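Local coordinates for protein probable fatty acyl-CoA transferase Rv3272 (Mycobacterium tuberculosis, PDB 5YX6) that binds fatty acyl-CoAs of varying chain length, palmitoyl-CoA most tightly, and probably acts as a family III CoA transferase in fatty acid metabolism, at residues V76-T81 and Q87-L92. Residues are numbered along the deposited sequence; the frame is centred on the assembly and turned at random.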
loop_
_atom_site.group_PDB
_atom_site.type_symbol
_atom_site.label_atom_id
_atom_site.label_comp_id
_atom_site.label_asym_id
_atom_site.label_seq_id
_atom_site.Cartn_x
_atom_site.Cartn_y
_atom_site.Cartn_z
ATOM N N VAL A 76 10.724 26.427 -1.074
ATOM C CA VAL A 76 10.414 27.839 -1.044
ATOM C C VAL A 76 9.544 28.048 0.184
ATOM O O VAL A 76 8.737 27.189 0.551
ATOM C CB VAL A 76 9.721 28.364 -2.341
ATOM C CG1 VAL A 76 10.596 28.088 -3.560
ATOM C CG2 VAL A 76 8.328 27.771 -2.515
ATOM N N THR A 77 9.747 29.181 0.838
ATOM C CA THR A 77 8.965 29.545 1.995
ATOM C C THR A 77 8.071 30.708 1.619
ATOM O O THR A 77 8.516 31.723 1.066
ATOM C CB THR A 77 9.885 29.885 3.182
ATOM O OG1 THR A 77 9.778 28.847 4.167
ATOM C CG2 THR A 77 9.532 31.227 3.811
ATOM N N VAL A 78 6.787 30.538 1.893
ATOM C CA VAL A 78 5.814 31.526 1.482
ATOM C C VAL A 78 4.591 31.519 2.402
ATOM O O VAL A 78 4.206 30.470 2.917
ATOM C CB VAL A 78 5.415 31.243 0.014
ATOM C CG1 VAL A 78 3.943 30.901 -0.117
ATOM C CG2 VAL A 78 5.828 32.385 -0.898
ATOM N N ASP A 79 3.985 32.688 2.598
ATOM C CA ASP A 79 2.723 32.806 3.333
ATOM C C ASP A 79 1.575 32.922 2.344
ATOM O O ASP A 79 1.357 33.988 1.771
ATOM C CB ASP A 79 2.732 34.015 4.272
ATOM C CG ASP A 79 1.398 34.202 5.011
ATOM O OD1 ASP A 79 0.521 33.310 4.941
ATOM O OD2 ASP A 79 1.223 35.252 5.667
ATOM N N LEU A 80 0.828 31.836 2.173
ATOM C CA LEU A 80 -0.130 31.721 1.073
ATOM C C LEU A 80 -1.354 32.648 1.169
ATOM O O LEU A 80 -2.068 32.835 0.180
ATOM C CB LEU A 80 -0.593 30.266 0.962
ATOM C CG LEU A 80 0.418 29.288 0.349
ATOM C CD1 LEU A 80 -0.097 27.855 0.461
ATOM C CD2 LEU A 80 0.711 29.638 -1.101
ATOM N N THR A 81 -1.585 33.242 2.340
ATOM C CA THR A 81 -2.724 34.150 2.520
ATOM C C THR A 81 -2.508 35.546 1.930
ATOM O O THR A 81 -3.476 36.243 1.631
ATOM C CB THR A 81 -3.084 34.322 4.006
ATOM O OG1 THR A 81 -1.937 34.776 4.734
ATOM C CG2 THR A 81 -3.568 33.007 4.593
ATOM N N GLN A 87 0.706 35.561 -6.159
ATOM C CA GLN A 87 1.281 35.890 -7.454
ATOM C C GLN A 87 2.564 35.120 -7.746
ATOM O O GLN A 87 2.816 34.734 -8.885
ATOM C CB GLN A 87 1.541 37.390 -7.553
ATOM C CG GLN A 87 0.272 38.208 -7.699
ATOM C CD GLN A 87 -0.572 37.747 -8.877
ATOM O OE1 GLN A 87 -1.773 37.501 -8.733
ATOM N NE2 GLN A 87 0.058 37.607 -10.045
ATOM N N GLN A 88 3.387 34.923 -6.725
ATOM C CA GLN A 88 4.613 34.150 -6.881
ATOM C C GLN A 88 4.295 32.693 -7.225
ATOM O O GLN A 88 4.939 32.084 -8.086
ATOM C CB GLN A 88 5.439 34.226 -5.601
ATOM C CG GLN A 88 6.178 35.533 -5.439
ATOM C CD GLN A 88 6.746 35.702 -4.053
ATOM O OE1 GLN A 88 6.319 35.042 -3.108
ATOM N NE2 GLN A 88 7.708 36.598 -3.917
ATOM N N MET A 89 3.268 32.163 -6.571
ATOM C CA MET A 89 2.829 30.798 -6.787
ATOM C C MET A 89 2.217 30.635 -8.164
ATOM O O MET A 89 2.374 29.588 -8.791
ATOM C CB MET A 89 1.830 30.385 -5.708
ATOM C CG MET A 89 2.456 30.146 -4.331
ATOM S SD MET A 89 3.794 28.931 -4.324
ATOM C CE MET A 89 5.256 29.966 -4.476
ATOM N N LEU A 90 1.500 31.658 -8.624
ATOM C CA LEU A 90 0.918 31.626 -9.961
ATOM C C LEU A 90 2.019 31.642 -11.015
ATOM O O LEU A 90 1.948 30.914 -12.000
ATOM C CB LEU A 90 -0.050 32.794 -10.177
ATOM C CG LEU A 90 -1.368 32.759 -9.397
ATOM C CD1 LEU A 90 -2.061 34.102 -9.445
ATOM C CD2 LEU A 90 -2.284 31.686 -9.928
ATOM N N ARG A 91 3.045 32.455 -10.799
ATOM C CA ARG A 91 4.162 32.515 -11.733
ATOM C C ARG A 91 4.984 31.234 -11.697
ATOM O O ARG A 91 5.451 30.761 -12.731
ATOM C CB ARG A 91 5.055 33.718 -11.439
ATOM C CG ARG A 91 4.425 35.038 -11.835
ATOM C CD ARG A 91 5.380 36.194 -11.626
ATOM N NE ARG A 91 4.701 37.329 -11.015
ATOM C CZ ARG A 91 4.908 37.745 -9.767
ATOM N NH1 ARG A 91 5.786 37.123 -8.984
ATOM N NH2 ARG A 91 4.236 38.790 -9.302
ATOM N N LEU A 92 5.174 30.686 -10.501
ATOM C CA LEU A 92 5.915 29.448 -10.353
ATOM C C LEU A 92 5.145 28.297 -11.024
ATOM O O LEU A 92 5.739 27.444 -11.679
ATOM C CB LEU A 92 6.184 29.159 -8.874
ATOM C CG LEU A 92 7.127 28.012 -8.518
ATOM C CD1 LEU A 92 8.381 28.060 -9.373
ATOM C CD2 LEU A 92 7.478 28.039 -7.031
#
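M89 meets V76, V78 and L80 through different parts of one bent side chain, and these apolar contacts carry most of the interface. Its CG lies 3.7 Å from CD2 of L80, the two side chains crossing at about a right angle. Beyond CG the chain bends at chi2 (-56°) and chi3, which brings the terminal methyl round to the valines: CE is 4.3 Å from CG2 of V76 and 4.4 Å from CG2 of V78. A polar group also takes part: the amide of Q88, whose chain, extended beyond CG, runs alongside V78 with the opposite sense, leaving OE1 3.5 Å from V78 CG2, a van der Waals touch. Within 76-81, just beyond the strand, D79 OD1 accepts the hydroxyl of T81, OG1 at 2.9 Å from above the carboxylate plane, and more weakly the T81 backbone N. The two segments belong to the crossover that leaves edge strand 74-77 of the parallel Rossmann-fold sheet through helix 83-94, which packs back against the strand it follows, and returns to the sheet at strand 98-101. V41 of the adjacent strand 37-42 also touches M89, while F390 of the C-terminal helix 387-390 touches both V76 and L92.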